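Local atomic coordinates of type-2 ice-structuring protein (Brachyopsis rostratus, PDB entry 2ZIB), a protein that binds to ice crystals and inhibits their growth, protecting fish blood from freezing at subzero seawater temperatures. Residues L8-W14 with C128-I133; H44-I48 with V65-G69; Y88-C92 with C114-L118. Numbering follows the deposited sequence.

Contact 1: residues L8-W14 with C128-I133; sequences LVCPAGW and CAKAAI
Residues 8-14 are an irregular, mostly extended lead-in that runs antiparallel to 128-133, the end of strand 124-131 and the C-terminus. Val9 lies opposite Ile133 (CA to CA 5.2 Å). The backbones part at Pro11, whose CA is 8.0 Å from Ile133 CA, and Trp14 CA stands 8.5 Å from Ala129 CA. Pro11 to Trp14 form a type II turn, closed by Trp14 N to Pro11 O at 2.9 Å; Gly13 supplies the positive phi (98°).

Two hydrogen bonds join the backbones. Val9 N donates to Ile133 OXT (2.9 Å, 163°), and Ile133 N to Val9 O (2.9 Å, 167°), so the terminal carboxylate takes the place of a strand carbonyl.

The ring interactions involve Trp14 (chi1 m, chi2 63°) and Lys130 (chi1 p, then t throughout). Lys130 CE sits 3.5 Å from the six-ring centroid of Trp14, 6° off its normal, a CH-pi contact; NZ is 4.1 Å from that centroid at 27°, a cation-pi contact, and also hydrogen-bonds Lys41 O.

Apolar contacts are Leu8 CB to Ala132 CB (4.1 Å), Val9 CG2 to Ile133 CB (3.9 Å), Pro11 CG to Ile133 CD1 (4.0 Å) and Trp14 CH2 to Cys128 CB (3.8 Å).

Neighbouring termini and the Cys38-Cys128 disulfide belong to the C-type lectin fold in general; the additional N-terminal disulfide, Cys10-Cys21, marks its long form.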
loop_
_atom_site.group_PDB
_atom_site.type_symbol
_atom_site.label_atom_id
_atom_site.label_comp_id
_atom_site.label_asym_id
_atom_site.label_seq_id
_atom_site.Cartn_x
_atom_site.Cartn_y
_atom_site.Cartn_z
ATOM N N LEU A 8 -19.309 -7.717 9.197
ATOM C CA LEU A 8 -18.345 -8.026 8.138
ATOM C C LEU A 8 -17.335 -9.044 8.607
ATOM O O LEU A 8 -16.990 -9.119 9.792
ATOM C CB LEU A 8 -17.669 -6.747 7.662
ATOM C CG LEU A 8 -18.573 -5.759 6.940
ATOM C CD1 LEU A 8 -17.807 -4.427 6.795
ATOM C CD2 LEU A 8 -19.008 -6.297 5.560
ATOM N N VAL A 9 -16.815 -9.819 7.657
ATOM C CA VAL A 9 -15.707 -10.731 7.949
ATOM C C VAL A 9 -14.649 -10.594 6.881
ATOM O O VAL A 9 -14.891 -10.052 5.795
ATOM C CB VAL A 9 -16.157 -12.247 8.048
ATOM C CG1 VAL A 9 -17.208 -12.475 9.163
ATOM C CG2 VAL A 9 -16.646 -12.814 6.731
ATOM N N CYS A 10 -13.484 -11.120 7.215
ATOM C CA CYS A 10 -12.394 -11.220 6.267
ATOM C C CYS A 10 -12.013 -12.671 6.055
ATOM O O CYS A 10 -12.147 -13.456 6.971
ATOM C CB CYS A 10 -11.157 -10.430 6.724
ATOM S SG CYS A 10 -11.390 -8.648 6.730
ATOM N N PRO A 11 -11.470 -13.015 4.883
ATOM C CA PRO A 11 -10.973 -14.374 4.688
ATOM C C PRO A 11 -9.824 -14.638 5.673
ATOM O O PRO A 11 -9.078 -13.731 6.080
ATOM C CB PRO A 11 -10.400 -14.366 3.275
ATOM C CG PRO A 11 -11.059 -13.217 2.592
ATOM C CD PRO A 11 -11.273 -12.184 3.691
ATOM N N ALA A 12 -9.646 -15.915 6.027
ATOM C CA ALA A 12 -8.532 -16.322 6.864
ATOM C C ALA A 12 -7.199 -15.763 6.384
ATOM O O ALA A 12 -6.816 -15.884 5.219
ATOM C CB ALA A 12 -8.480 -17.812 6.919
ATOM N N GLY A 13 -6.481 -15.184 7.319
ATOM C CA GLY A 13 -5.187 -14.613 6.999
ATOM C C GLY A 13 -5.257 -13.107 6.781
ATOM O O GLY A 13 -4.220 -12.462 6.860
ATOM N N TRP A 14 -6.447 -12.545 6.611
ATOM C CA TRP A 14 -6.628 -11.111 6.394
ATOM C C TRP A 14 -7.278 -10.516 7.630
ATOM O O TRP A 14 -8.026 -11.221 8.355
ATOM C CB TRP A 14 -7.526 -10.930 5.163
ATOM C CG TRP A 14 -6.981 -11.427 3.885
ATOM C CD1 TRP A 14 -6.660 -12.721 3.565
ATOM C CD2 TRP A 14 -6.700 -10.642 2.728
ATOM N NE1 TRP A 14 -6.186 -12.777 2.277
ATOM C CE2 TRP A 14 -6.185 -11.511 1.739
ATOM C CE3 TRP A 14 -6.765 -9.258 2.445
ATOM C CZ2 TRP A 14 -5.768 -11.051 0.460
ATOM C CZ3 TRP A 14 -6.383 -8.800 1.176
ATOM C CH2 TRP A 14 -5.902 -9.707 0.199
ATOM N N CYS A 128 -1.564 -5.973 1.157
ATOM C CA CYS A 128 -2.685 -5.971 0.209
ATOM C C CYS A 128 -3.962 -5.554 0.901
ATOM O O CYS A 128 -4.086 -5.681 2.125
ATOM C CB CYS A 128 -2.941 -7.389 -0.346
ATOM S SG CYS A 128 -1.489 -8.236 -1.059
ATOM N N ALA A 129 -4.939 -5.107 0.104
ATOM C CA ALA A 129 -6.276 -4.833 0.618
ATOM C C ALA A 129 -7.322 -5.279 -0.389
ATOM O O ALA A 129 -7.054 -5.353 -1.599
ATOM C CB ALA A 129 -6.434 -3.347 0.917
ATOM N N LYS A 130 -8.528 -5.534 0.132
ATOM C CA LYS A 130 -9.701 -5.791 -0.720
ATOM C C LYS A 130 -10.939 -5.566 0.153
ATOM O O LYS A 130 -10.844 -5.445 1.388
ATOM C CB LYS A 130 -9.723 -7.210 -1.307
ATOM C CG LYS A 130 -9.723 -8.368 -0.273
ATOM C CD LYS A 130 -9.479 -9.697 -0.985
ATOM C CE LYS A 130 -9.410 -10.850 -0.019
ATOM N NZ LYS A 130 -9.084 -12.128 -0.759
ATOM N N ALA A 131 -12.110 -5.486 -0.483
ATOM C CA ALA A 131 -13.344 -5.279 0.276
ATOM C C ALA A 131 -13.622 -6.429 1.228
ATOM O O ALA A 131 -13.368 -7.614 0.916
ATOM C CB ALA A 131 -14.484 -5.146 -0.681
ATOM N N ALA A 132 -14.147 -6.093 2.406
ATOM C CA ALA A 132 -14.618 -7.097 3.342
ATOM C C ALA A 132 -15.886 -7.807 2.828
ATOM O O ALA A 132 -16.572 -7.349 1.892
ATOM C CB ALA A 132 -14.844 -6.470 4.704
ATOM N N ILE A 133 -16.216 -8.934 3.457
ATOM C CA ILE A 133 -17.352 -9.767 3.085
ATOM C C ILE A 133 -18.528 -9.512 4.010
ATOM O O ILE A 133 -19.627 -9.205 3.480
ATOM C CB ILE A 133 -16.920 -11.231 3.162
ATOM C CG1 ILE A 133 -15.873 -11.529 2.087
ATOM C CG2 ILE A 133 -18.113 -12.189 3.070
ATOM C CD1 ILE A 133 -14.990 -12.742 2.401
ATOM O OXT ILE A 133 -18.370 -9.635 5.230
#

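Contact 2: residues H44-I48 with V65-G69; sequences HLASI and VWIGG. With SO4 (sulfate ion), chain B.
Gly68 presses so closely on residues 44-48 that an ideal CB would lie 2.7 Å from Leu45 O, a clash. Its CA is 4.4 Å from Leu45 CA and 3.4 Å from Leu45 CB. The chain turns a corner here: Ile67 is extended (-125/-179), Gly68 is at -86/18, and Gly69 is extended again.

One backbone hydrogen bond joins the two segments, Gly68 N to Ala46 O (2.8 Å, 155°). Trp66-Gly69 matches the position of the WIGL signature of C-type lectins. Strands 44-45 and 65-67 both pair with strand 124-131, antiparallel and parallel respectively, by backbone hydrogen bonding of His44 with Ala129 and Trp66 with Ala125.

Leu45 (m, t) points toward residues 65-69, its CD1 3.6 Å from Ile67 O and its CD2 4.3 Å from Trp66 CB. Ile48 (m, t) and Ile67 (p, t) meet CD1 to CD1 at 3.8 Å. Outward from this, His44 NE2 donates to sulfate O2 (2.7 Å, 168°), an ion probably from the crystallisation liquor, while its ND1 is hydrogen-bonded to Glu35 OE2.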
loop_
_atom_site.group_PDB
_atom_site.type_symbol
_atom_site.label_atom_id
_atom_site.label_comp_id
_atom_site.label_asym_id
_atom_site.label_seq_id
_atom_site.Cartn_x
_atom_site.Cartn_y
_atom_site.Cartn_z
ATOM N N HIS A 44 -5.409 -5.772 -4.218
ATOM C CA HIS A 44 -4.369 -4.858 -4.767
ATOM C C HIS A 44 -3.438 -4.557 -3.623
ATOM O O HIS A 44 -3.830 -4.674 -2.453
ATOM C CB HIS A 44 -4.992 -3.542 -5.281
ATOM C CG HIS A 44 -5.755 -3.696 -6.557
ATOM N ND1 HIS A 44 -5.125 -3.882 -7.764
ATOM C CD2 HIS A 44 -7.081 -3.763 -6.798
ATOM C CE1 HIS A 44 -6.048 -4.008 -8.717
ATOM N NE2 HIS A 44 -7.245 -3.941 -8.153
ATOM N N LEU A 45 -2.238 -4.053 -3.939
ATOM C CA LEU A 45 -1.494 -3.377 -2.875
ATOM C C LEU A 45 -2.411 -2.333 -2.220
ATOM O O LEU A 45 -3.201 -1.691 -2.917
ATOM C CB LEU A 45 -0.271 -2.695 -3.493
ATOM C CG LEU A 45 0.891 -3.639 -3.808
ATOM C CD1 LEU A 45 1.954 -2.911 -4.633
ATOM C CD2 LEU A 45 1.510 -4.228 -2.545
ATOM N N ALA A 46 -2.267 -2.131 -0.920
ATOM C CA ALA A 46 -3.216 -1.264 -0.228
ATOM C C ALA A 46 -3.110 0.175 -0.698
ATOM O O ALA A 46 -2.019 0.751 -0.805
ATOM C CB ALA A 46 -2.944 -1.316 1.265
ATOM N N SER A 47 -4.285 0.801 -0.873
ATOM C CA SER A 47 -4.384 2.258 -0.933
ATOM C C SER A 47 -4.759 2.777 0.452
ATOM O O SER A 47 -5.378 2.061 1.258
ATOM C CB SER A 47 -5.404 2.669 -1.984
ATOM O OG SER A 47 -6.689 2.222 -1.592
ATOM N N ILE A 48 -4.394 4.028 0.732
ATOM C CA ILE A 48 -4.553 4.630 2.047
ATOM C C ILE A 48 -5.221 5.989 1.913
ATOM O O ILE A 48 -4.796 6.840 1.116
ATOM C CB ILE A 48 -3.189 4.776 2.729
ATOM C CG1 ILE A 48 -2.445 3.429 2.791
ATOM C CG2 ILE A 48 -3.363 5.423 4.121
ATOM C CD1 ILE A 48 -1.133 3.445 3.555
ATOM N N VAL A 65 7.212 -1.336 3.779
ATOM C CA VAL A 65 6.282 -2.146 2.967
ATOM C C VAL A 65 5.906 -1.388 1.716
ATOM O O VAL A 65 5.638 -0.174 1.739
ATOM C CB VAL A 65 4.955 -2.544 3.714
ATOM C CG1 VAL A 65 5.221 -3.618 4.743
ATOM C CG2 VAL A 65 4.189 -1.334 4.288
ATOM N N TRP A 66 5.865 -2.110 0.606
ATOM C CA TRP A 66 5.216 -1.578 -0.591
ATOM C C TRP A 66 3.719 -1.364 -0.379
ATOM O O TRP A 66 3.064 -2.212 0.212
ATOM C CB TRP A 66 5.429 -2.525 -1.765
ATOM C CG TRP A 66 6.802 -2.620 -2.303
ATOM C CD1 TRP A 66 7.512 -3.785 -2.555
ATOM C CD2 TRP A 66 7.629 -1.539 -2.797
ATOM N NE1 TRP A 66 8.701 -3.490 -3.176
ATOM C CE2 TRP A 66 8.780 -2.132 -3.399
ATOM C CE3 TRP A 66 7.458 -0.137 -2.907
ATOM C CZ2 TRP A 66 9.787 -1.358 -4.006
ATOM C CZ3 TRP A 66 8.472 0.622 -3.493
ATOM C CH2 TRP A 66 9.620 0.004 -4.048
ATOM N N ILE A 67 3.225 -0.224 -0.852
ATOM C CA ILE A 67 1.773 0.046 -0.937
ATOM C C ILE A 67 1.426 0.409 -2.370
ATOM O O ILE A 67 2.315 0.420 -3.243
ATOM C CB ILE A 67 1.327 1.081 0.124
ATOM C CG1 ILE A 67 2.116 2.403 -0.008
ATOM C CG2 ILE A 67 1.468 0.444 1.539
ATOM C CD1 ILE A 67 1.580 3.517 0.884
ATOM N N GLY A 68 0.151 0.708 -2.650
ATOM C CA GLY A 68 -0.282 0.637 -4.037
ATOM C C GLY A 68 -0.076 1.836 -4.931
ATOM O O GLY A 68 -0.685 1.912 -5.994
ATOM N N GLY A 69 0.801 2.768 -4.540
ATOM C CA GLY A 69 1.016 3.974 -5.303
ATOM C C GLY A 69 2.135 3.800 -6.322
ATOM O O GLY A 69 3.194 3.208 -6.046
HETATM S S SO4 B . -10.618 -4.737 -8.166
HETATM O O1 SO4 B . -9.929 -5.825 -7.353
HETATM O O2 SO4 B . -9.714 -4.120 -9.111
HETATM O O3 SO4 B . -11.722 -5.350 -8.921
HETATM O O4 SO4 B . -11.004 -3.633 -7.278
#

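Contact 3: residues Y88-C92 with C114-L118; sequences YRTWC and CWDDL
Trp115, Trp91 and Cys92 have the most surface buried. The backbone of Trp115 joins 88-92 opposite Trp91 (CA to CA 4.3 Å): Trp115 N donates to Thr90 O (2.9 Å, 169°) and Cys92 N to Trp115 O (2.8 Å, 174°). The end-to-end directions differ by 85°, consistent with a single bridge rather than a ladder.

Thr90 CG2 sits over one face of the Trp115 indole (chi1 m, chi2 -11°), 3.6 Å from the five-ring centroid and 25° off the normal, a CH-pi contact. The far indole end meets Tyr88, CH2 to CD2 at 4.0 Å. The Trp115 edge addresses the Trp91 face, T-shaped, with the Trp115 six-ring and Trp91 five-ring centroids 5.8 Å apart and planes at 81°. Trp91 CE3 (chi1 m, chi2 109°) is 3.6 Å from Trp115 CB.

Cys92 SG is disulfide-bonded to Cys114 SG (2.1 Å, chi3 94°), tying the long loop to the start of strand 115-118. Trp115-Asp117 lie at the WND position of C-type lectins, here Trp-Asp-Asp, in keeping with calcium independence; backbone N of Asn97 and Asp98 donate to Asp117 OD1 and OD2.

Trp115 packs on strands 104-107 and 65-67 and hydrogen-bonds Gln54 of helix 51-60, which Tyr88 and Thr90 also touch.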
loop_
_atom_site.group_PDB
_atom_site.type_symbol
_atom_site.label_atom_id
_atom_site.label_comp_id
_atom_site.label_asym_id
_atom_site.label_seq_id
_atom_site.Cartn_x
_atom_site.Cartn_y
_atom_site.Cartn_z
ATOM N N TYR A 88 -5.542 11.446 0.095
ATOM C CA TYR A 88 -4.769 11.549 1.322
ATOM C C TYR A 88 -3.304 11.277 0.952
ATOM O O TYR A 88 -2.995 10.355 0.172
ATOM C CB TYR A 88 -5.238 10.518 2.338
ATOM C CG TYR A 88 -4.385 10.415 3.551
ATOM C CD1 TYR A 88 -4.409 11.416 4.549
ATOM C CD2 TYR A 88 -3.513 9.326 3.707
ATOM C CE1 TYR A 88 -3.606 11.311 5.668
ATOM C CE2 TYR A 88 -2.703 9.229 4.837
ATOM C CZ TYR A 88 -2.751 10.224 5.802
ATOM O OH TYR A 88 -1.929 10.111 6.917
ATOM N N ARG A 89 -2.410 12.048 1.550
ATOM C CA ARG A 89 -0.974 11.805 1.405
ATOM C C ARG A 89 -0.266 12.015 2.710
ATOM O O ARG A 89 -0.597 12.905 3.486
ATOM C CB ARG A 89 -0.364 12.768 0.368
ATOM C CG ARG A 89 -1.001 12.652 -1.020
ATOM C CD ARG A 89 -0.806 13.882 -1.891
ATOM N NE ARG A 89 -1.696 14.970 -1.532
ATOM C CZ ARG A 89 -1.558 16.218 -1.994
ATOM N NH1 ARG A 89 -0.571 16.513 -2.838
ATOM N NH2 ARG A 89 -2.411 17.175 -1.626
ATOM N N THR A 90 0.759 11.195 2.948
ATOM C CA THR A 90 1.635 11.418 4.114
ATOM C C THR A 90 3.083 11.090 3.734
ATOM O O THR A 90 3.754 10.223 4.317
ATOM C CB THR A 90 1.086 10.698 5.367
ATOM O OG1 THR A 90 1.891 11.038 6.494
ATOM C CG2 THR A 90 1.012 9.159 5.236
ATOM N N TRP A 91 3.561 11.824 2.733
ATOM C CA TRP A 91 4.935 11.708 2.296
ATOM C C TRP A 91 5.911 12.142 3.403
ATOM O O TRP A 91 5.631 13.075 4.200
ATOM C CB TRP A 91 5.185 12.601 1.090
ATOM C CG TRP A 91 4.414 12.193 -0.131
ATOM C CD1 TRP A 91 3.347 12.860 -0.700
ATOM C CD2 TRP A 91 4.702 11.073 -0.992
ATOM N NE1 TRP A 91 2.938 12.187 -1.831
ATOM C CE2 TRP A 91 3.772 11.111 -2.056
ATOM C CE3 TRP A 91 5.684 10.069 -0.988
ATOM C CZ2 TRP A 91 3.748 10.155 -3.085
ATOM C CZ3 TRP A 91 5.675 9.115 -2.014
ATOM C CH2 TRP A 91 4.694 9.162 -3.049
ATOM N N CYS A 92 7.051 11.463 3.483
ATOM C CA CYS A 92 8.145 11.923 4.359
ATOM C C CYS A 92 8.590 13.338 3.961
ATOM O O CYS A 92 8.375 13.771 2.835
ATOM C CB CYS A 92 9.333 10.984 4.206
ATOM S SG CYS A 92 8.983 9.273 4.653
ATOM N N CYS A 114 5.967 7.154 7.165
ATOM C CA CYS A 114 5.776 8.128 6.111
ATOM C C CYS A 114 6.208 7.557 4.765
ATOM O O CYS A 114 7.102 6.678 4.674
ATOM C CB CYS A 114 6.496 9.447 6.442
ATOM S SG CYS A 114 8.310 9.365 6.608
ATOM N N TRP A 115 5.596 8.075 3.693
ATOM C CA TRP A 115 5.793 7.485 2.370
ATOM C C TRP A 115 7.002 8.051 1.620
ATOM O O TRP A 115 7.372 9.216 1.801
ATOM C CB TRP A 115 4.568 7.731 1.493
ATOM C CG TRP A 115 3.267 7.288 2.094
ATOM C CD1 TRP A 115 3.026 6.515 3.216
ATOM C CD2 TRP A 115 1.994 7.669 1.599
ATOM N NE1 TRP A 115 1.662 6.366 3.414
ATOM C CE2 TRP A 115 1.011 7.083 2.445
ATOM C CE3 TRP A 115 1.567 8.463 0.504
ATOM C CZ2 TRP A 115 -0.382 7.258 2.231
ATOM C CZ3 TRP A 115 0.166 8.624 0.282
ATOM C CH2 TRP A 115 -0.776 8.024 1.157
ATOM N N ASP A 116 7.595 7.236 0.756
ATOM C CA ASP A 116 8.673 7.674 -0.106
ATOM C C ASP A 116 8.566 6.921 -1.415
ATOM O O ASP A 116 7.963 5.835 -1.461
ATOM C CB ASP A 116 10.018 7.457 0.594
ATOM C CG ASP A 116 11.181 8.206 -0.017
ATOM O OD1 ASP A 116 11.019 9.019 -0.950
ATOM O OD2 ASP A 116 12.309 8.012 0.494
ATOM N N ASP A 117 9.166 7.499 -2.460
ATOM C CA ASP A 117 9.161 6.886 -3.786
ATOM C C ASP A 117 10.533 6.321 -4.088
ATOM O O ASP A 117 11.537 7.030 -4.056
ATOM C CB ASP A 117 8.639 7.885 -4.857
ATOM C CG ASP A 117 9.310 9.247 -4.910
ATOM O OD1 ASP A 117 9.917 9.779 -3.950
ATOM O OD2 ASP A 117 9.141 9.891 -5.978
ATOM N N LEU A 118 10.563 5.007 -4.290
ATOM C CA LEU A 118 11.811 4.232 -4.416
ATOM C C LEU A 118 11.807 3.508 -5.766
ATOM O O LEU A 118 10.746 3.380 -6.406
ATOM C CB LEU A 118 11.870 3.168 -3.301
ATOM C CG LEU A 118 12.468 3.603 -1.972
ATOM C CD1 LEU A 118 13.944 3.846 -2.050
ATOM C CD2 LEU A 118 11.785 4.818 -1.295
#

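Contact 2 lies about 2 Å from the chain's centre and all its touching residues are buried, whereas contacts 1 and 3 are partly buried, centred about 15 and 11 Å out on opposite sides. All three reach one sheet. Contact 1 joins contact 2 through strand 124-131, with Ala129 N 2.8 Å from His44 O, a probable hydrogen bond. Contacts 2 and 3 meet by packing, including Ile48 CB to Trp115 CZ2 and Ile67 CD1 to Trp115 NE1, both 3.8 Å. The chemistry follows position: glycine-to-backbone hydrogen bonding and aliphatic packing in the interior, a disulfide and aromatic cluster at the long loop, and carboxylate hydrogen bonding at the C-terminus, with a cation-pi pair and apolar contacts nearby.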